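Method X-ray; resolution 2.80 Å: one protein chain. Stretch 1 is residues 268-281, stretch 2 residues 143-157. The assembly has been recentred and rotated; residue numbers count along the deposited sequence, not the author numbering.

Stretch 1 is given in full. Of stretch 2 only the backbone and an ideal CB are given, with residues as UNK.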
# COMPACT_ATOMS: atom_id res chain seq x y z
N ALA A 268 -12.36 3.88 -15.95
CA ALA A 268 -12.56 3.71 -17.38
C ALA A 268 -11.54 4.55 -18.16
O ALA A 268 -10.86 4.04 -19.03
CB ALA A 268 -13.96 4.06 -17.79
N ASN A 269 -11.43 5.83 -17.81
CA ASN A 269 -10.43 6.69 -18.41
C ASN A 269 -9.02 6.13 -18.28
O ASN A 269 -8.21 6.24 -19.19
CB ASN A 269 -10.50 8.08 -17.80
CG ASN A 269 -11.85 8.76 -18.02
OD1 ASN A 269 -12.57 8.44 -18.97
ND2 ASN A 269 -12.19 9.70 -17.14
N ASN A 270 -8.72 5.52 -17.14
CA ASN A 270 -7.42 4.92 -16.91
C ASN A 270 -7.18 3.76 -17.85
O ASN A 270 -6.09 3.62 -18.37
CB ASN A 270 -7.29 4.45 -15.47
CG ASN A 270 -5.84 4.42 -15.00
OD1 ASN A 270 -5.14 3.40 -15.10
ND2 ASN A 270 -5.36 5.56 -14.50
N THR A 271 -8.21 2.92 -18.05
CA THR A 271 -8.14 1.77 -18.96
C THR A 271 -7.95 2.25 -20.38
O THR A 271 -7.17 1.70 -21.16
CB THR A 271 -9.45 0.97 -18.94
OG1 THR A 271 -9.66 0.43 -17.63
CG2 THR A 271 -9.41 -0.16 -19.97
N MET A 272 -8.70 3.30 -20.71
CA MET A 272 -8.64 3.95 -22.00
C MET A 272 -7.21 4.39 -22.26
O MET A 272 -6.62 4.04 -23.28
CB MET A 272 -9.58 5.15 -21.99
CG MET A 272 -9.59 5.98 -23.27
SD MET A 272 -8.89 7.65 -23.16
CE MET A 272 -7.32 7.37 -23.97
N MET A 273 -6.65 5.14 -21.33
CA MET A 273 -5.31 5.67 -21.51
C MET A 273 -4.21 4.60 -21.62
O MET A 273 -3.28 4.76 -22.41
CB MET A 273 -4.98 6.69 -20.42
CG MET A 273 -5.64 8.04 -20.62
SD MET A 273 -5.34 9.22 -19.26
CE MET A 273 -7.01 9.52 -18.72
N VAL A 274 -4.29 3.53 -20.85
CA VAL A 274 -3.24 2.52 -20.90
C VAL A 274 -3.34 1.79 -22.22
O VAL A 274 -2.34 1.49 -22.86
CB VAL A 274 -3.36 1.49 -19.77
CG1 VAL A 274 -2.18 0.56 -19.78
CG2 VAL A 274 -3.39 2.17 -18.43
N THR A 275 -4.57 1.51 -22.61
CA THR A 275 -4.84 0.82 -23.87
C THR A 275 -4.33 1.58 -25.08
O THR A 275 -3.57 1.04 -25.87
CB THR A 275 -6.34 0.56 -24.02
OG1 THR A 275 -6.75 -0.35 -22.99
CG2 THR A 275 -6.62 -0.05 -25.37
N VAL A 276 -4.74 2.84 -25.21
CA VAL A 276 -4.24 3.71 -26.27
C VAL A 276 -2.72 3.70 -26.31
O VAL A 276 -2.13 3.47 -27.36
CB VAL A 276 -4.77 5.16 -26.14
CG1 VAL A 276 -3.87 6.14 -26.88
CG2 VAL A 276 -6.19 5.27 -26.65
N ASN A 277 -2.09 3.94 -25.17
CA ASN A 277 -0.63 3.89 -25.04
C ASN A 277 -0.02 2.63 -25.65
O ASN A 277 0.94 2.71 -26.40
CB ASN A 277 -0.25 3.98 -23.55
CG ASN A 277 1.21 4.36 -23.34
OD1 ASN A 277 1.58 5.51 -23.59
ND2 ASN A 277 2.03 3.42 -22.85
N GLY A 278 -0.56 1.47 -25.32
CA GLY A 278 -0.04 0.23 -25.87
C GLY A 278 -0.29 0.07 -27.36
O GLY A 278 0.46 -0.61 -28.07
N ILE A 279 -1.35 0.69 -27.85
CA ILE A 279 -1.66 0.68 -29.27
C ILE A 279 -0.63 1.51 -30.03
O ILE A 279 -0.00 1.01 -30.97
CB ILE A 279 -3.07 1.24 -29.53
CG1 ILE A 279 -4.13 0.20 -29.22
CG2 ILE A 279 -3.22 1.72 -30.96
CD1 ILE A 279 -5.52 0.77 -29.37
N ARG A 280 -0.44 2.75 -29.61
CA ARG A 280 0.56 3.65 -30.17
C ARG A 280 1.98 3.08 -30.07
O ARG A 280 2.89 3.48 -30.81
CB ARG A 280 0.54 4.99 -29.44
CG ARG A 280 -0.78 5.70 -29.41
CD ARG A 280 -0.61 7.07 -30.00
NE ARG A 280 -1.64 8.01 -29.56
CZ ARG A 280 -1.57 8.74 -28.45
NH1 ARG A 280 -0.51 8.64 -27.65
NH2 ARG A 280 -2.56 9.59 -28.15
N ALA A 281 2.19 2.15 -29.16
CA ALA A 281 3.50 1.56 -29.00
C ALA A 281 3.57 0.30 -29.84
O ALA A 281 4.59 -0.40 -29.84
CB ALA A 281 3.77 1.24 -27.53
N UNK A 143 -9.15 1.74 -36.48
CA UNK A 143 -9.73 2.87 -35.80
C UNK A 143 -9.77 2.64 -34.30
O UNK A 143 -10.57 3.26 -33.59
CB UNK A 143 -11.14 3.15 -36.34
N UNK A 144 -8.90 1.74 -33.84
CA UNK A 144 -8.83 1.35 -32.43
C UNK A 144 -8.64 2.55 -31.49
O UNK A 144 -9.30 2.66 -30.45
CB UNK A 144 -7.69 0.35 -32.23
N UNK A 145 -7.76 3.46 -31.88
CA UNK A 145 -7.47 4.62 -31.06
C UNK A 145 -8.67 5.53 -30.82
O UNK A 145 -8.93 5.93 -29.70
CB UNK A 145 -6.35 5.43 -31.71
N UNK A 146 -9.41 5.89 -31.85
CA UNK A 146 -10.42 6.91 -31.62
C UNK A 146 -11.73 6.37 -31.08
O UNK A 146 -12.56 7.12 -30.52
CB UNK A 146 -10.69 7.67 -32.92
N UNK A 147 -11.91 5.06 -31.22
CA UNK A 147 -13.07 4.39 -30.67
C UNK A 147 -12.93 4.22 -29.17
O UNK A 147 -13.83 4.60 -28.42
CB UNK A 147 -13.28 3.03 -31.34
N UNK A 148 -11.79 3.66 -28.75
CA UNK A 148 -11.50 3.51 -27.32
C UNK A 148 -11.67 4.83 -26.56
O UNK A 148 -12.26 4.85 -25.48
CB UNK A 148 -10.08 2.98 -27.13
N UNK A 149 -11.20 5.92 -27.14
CA UNK A 149 -11.48 7.23 -26.60
C UNK A 149 -13.01 7.45 -26.54
O UNK A 149 -13.55 7.79 -25.50
CB UNK A 149 -10.80 8.31 -27.44
N UNK A 150 -13.71 7.20 -27.64
CA UNK A 150 -15.15 7.48 -27.70
C UNK A 150 -16.02 6.58 -26.82
O UNK A 150 -17.10 7.00 -26.38
CB UNK A 150 -15.62 7.35 -29.15
N UNK A 151 -15.57 5.34 -26.61
CA UNK A 151 -16.34 4.39 -25.82
C UNK A 151 -16.40 4.92 -24.41
O UNK A 151 -17.46 4.98 -23.78
CB UNK A 151 -15.73 2.99 -25.86
N UNK A 152 -15.22 5.34 -23.95
CA UNK A 152 -15.06 5.94 -22.64
C UNK A 152 -16.02 7.11 -22.38
O UNK A 152 -16.79 7.07 -21.42
CB UNK A 152 -13.62 6.42 -22.48
N UNK A 153 -15.99 8.12 -23.23
CA UNK A 153 -16.91 9.26 -23.06
C UNK A 153 -18.39 8.84 -22.90
O UNK A 153 -19.08 9.36 -22.03
CB UNK A 153 -16.78 10.20 -24.26
N UNK A 154 -18.86 7.90 -23.70
CA UNK A 154 -20.25 7.45 -23.62
C UNK A 154 -20.45 6.53 -22.43
O UNK A 154 -21.58 6.29 -22.00
CB UNK A 154 -20.66 6.74 -24.91
N UNK A 155 -19.35 5.99 -21.91
CA UNK A 155 -19.42 5.13 -20.73
C UNK A 155 -19.61 5.98 -19.49
O UNK A 155 -20.27 5.58 -18.55
CB UNK A 155 -18.16 4.27 -20.60
N UNK A 156 -19.01 7.17 -19.53
CA UNK A 156 -19.10 8.11 -18.42
C UNK A 156 -20.46 8.80 -18.30
O UNK A 156 -20.80 9.28 -17.24
CB UNK A 156 -18.01 9.17 -18.57
N UNK A 157 -21.23 8.81 -19.39
CA UNK A 157 -22.61 9.34 -19.37
C UNK A 157 -23.58 8.26 -18.96
O UNK A 157 -24.75 8.55 -18.72
CB UNK A 157 -23.01 9.90 -20.74

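The two helices run antiparallel, with axes 9.4 Å apart at closest approach.

Position 143 precedes the helix and has no neighbour in stretch 1. Many residues would do; it is Arg143, at the N-cap position.

At 144 the CB points toward stretch 1 and meets the tip of Ile279. An aliphatic residue, or a longer chain that turns aside, would suit. The residue is Glu144. Glu144 CB packs 3.6 Å from Ile279 CD1, and the end of the side chain leads away.

At 145 the CB points sideways, near Val276 and Ile279. The guanidinium of Arg280 lies further out. A long side chain ending in an acceptor, such as Gln or Glu, could reach it. The residue is Gln145. Arg280 NE donates to Gln145 OE1 at 2.7 Å, and a weak bond from Arg280 NH2 to Gln145 OE1 spans 3.2 Å. The oxygen sits at the guanidinium edge, near its plane.

Stretch 1 sets no limit at 146 and 147. They are Glu146, which is poorly ordered, and Asp147, which hydrogen-bonds elsewhere in the structure.

At 148 the CB points toward Met272, Thr275 and Val276. These offer mostly carbon, so a compact apolar residue such as Val, Ala or Ile would suit. The residue is Val148. Val148 CG1 lies 3.5 Å from Val276 CG2 and 3.6 Å from Met272 CG. Val148 CG2 lies 4.1 Å from Thr275 CG2.

At 149 the CB points sideways, 4.7 Å from Met272 SD. A long chain could pass the sulfur and continue outward. The residue is Lys149. Its end leads away and makes long salt bridges to the residues at 146 and 153.

Positions 150 and 151 make no contact across the helices; stretch 1 sets no limit there. They are Ser150 and Ala151.

At 152 the CB points toward stretch 1. It lies 4.1 Å from Met272 CG and 4.2 Å from Asn269 OD1. A small residue such as Ala fits this spacing. It is Ala152.

At 153 and 154 stretch 1 would accept any side chain that stays clear of it. They are Glu153 and Arg154; Arg154 NH1 donates weakly to Ser150 OG at 3.0 Å.

At 155 the CB points toward Ala268. An aliphatic residue suits that methyl. Leu155 CD2 comes 4.4 Å from Ala268 CB.

At 156 the CB points toward stretch 1, but no atom of it lies within 5.5 Å; the Asn269 amide is the polar group on offer. A small polar residue could use a bridging water. The residue is Ser156: one water lies 2.8 Å from Ser156 OG and accepts from Asn269 ND2 at 3.2 Å.

Position 157 is out of reach, so stretch 1 favours no type. It is Met157.

Stretch 2 143-157: REQEDVKSAAERLSM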
# COMPACT_ATOMS: atom_id res chain seq x y z
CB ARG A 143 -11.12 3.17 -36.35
CG ARG A 143 -11.11 3.97 -37.64
CD ARG A 143 -12.50 4.29 -38.09
NE ARG A 143 -12.50 5.24 -39.19
CZ ARG A 143 -12.76 6.53 -39.04
NH1 ARG A 143 -13.05 7.01 -37.84
NH2 ARG A 143 -12.75 7.34 -40.10
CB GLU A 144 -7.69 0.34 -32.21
CG GLU A 144 -7.93 -1.06 -32.76
CD GLU A 144 -7.62 -1.17 -34.25
OE1 GLU A 144 -7.29 -0.13 -34.87
OE2 GLU A 144 -7.70 -2.29 -34.79
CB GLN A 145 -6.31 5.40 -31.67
CG GLN A 145 -6.03 6.71 -30.96
CD GLN A 145 -4.59 7.15 -31.10
OE1 GLN A 145 -4.19 8.17 -30.52
NE2 GLN A 145 -3.80 6.39 -31.86
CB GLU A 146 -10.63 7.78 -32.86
CG GLU A 146 -9.82 9.08 -32.79
CD GLU A 146 -9.81 9.72 -31.39
OE1 GLU A 146 -8.71 9.82 -30.78
OE2 GLU A 146 -10.90 10.14 -30.90
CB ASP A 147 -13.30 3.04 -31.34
CG ASP A 147 -13.88 3.18 -32.72
OD1 ASP A 147 -14.56 4.20 -32.99
OD2 ASP A 147 -13.64 2.26 -33.53
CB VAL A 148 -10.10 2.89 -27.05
CG1 VAL A 148 -9.29 3.76 -26.13
CG2 VAL A 148 -10.24 1.54 -26.42
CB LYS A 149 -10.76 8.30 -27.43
CG LYS A 149 -10.88 9.73 -26.92
CD LYS A 149 -9.87 10.64 -27.63
CE LYS A 149 -10.16 12.14 -27.45
NZ LYS A 149 -11.26 12.67 -28.31
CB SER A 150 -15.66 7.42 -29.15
OG SER A 150 -17.08 7.32 -29.17
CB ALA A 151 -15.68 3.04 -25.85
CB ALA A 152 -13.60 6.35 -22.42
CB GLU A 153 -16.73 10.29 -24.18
CG GLU A 153 -15.67 9.91 -25.21
CD GLU A 153 -15.06 11.12 -25.93
OE1 GLU A 153 -14.96 12.20 -25.31
OE2 GLU A 153 -14.68 10.99 -27.13
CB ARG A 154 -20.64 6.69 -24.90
CG ARG A 154 -20.97 7.55 -26.13
CD ARG A 154 -20.86 6.72 -27.41
NE ARG A 154 -20.70 5.30 -27.09
CZ ARG A 154 -19.70 4.52 -27.51
NH1 ARG A 154 -18.75 5.03 -28.31
NH2 ARG A 154 -19.66 3.24 -27.14
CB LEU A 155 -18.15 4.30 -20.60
CG LEU A 155 -18.11 3.20 -19.56
CD1 LEU A 155 -19.49 2.64 -19.38
CD2 LEU A 155 -17.19 2.12 -20.09
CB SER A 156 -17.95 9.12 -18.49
OG SER A 156 -16.70 8.46 -18.28
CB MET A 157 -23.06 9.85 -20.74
CG MET A 157 -21.99 10.43 -21.63
SD MET A 157 -21.95 12.23 -21.55
CE MET A 157 -21.06 12.47 -20.00
O HOH W 1 -15.14 10.79 -17.79
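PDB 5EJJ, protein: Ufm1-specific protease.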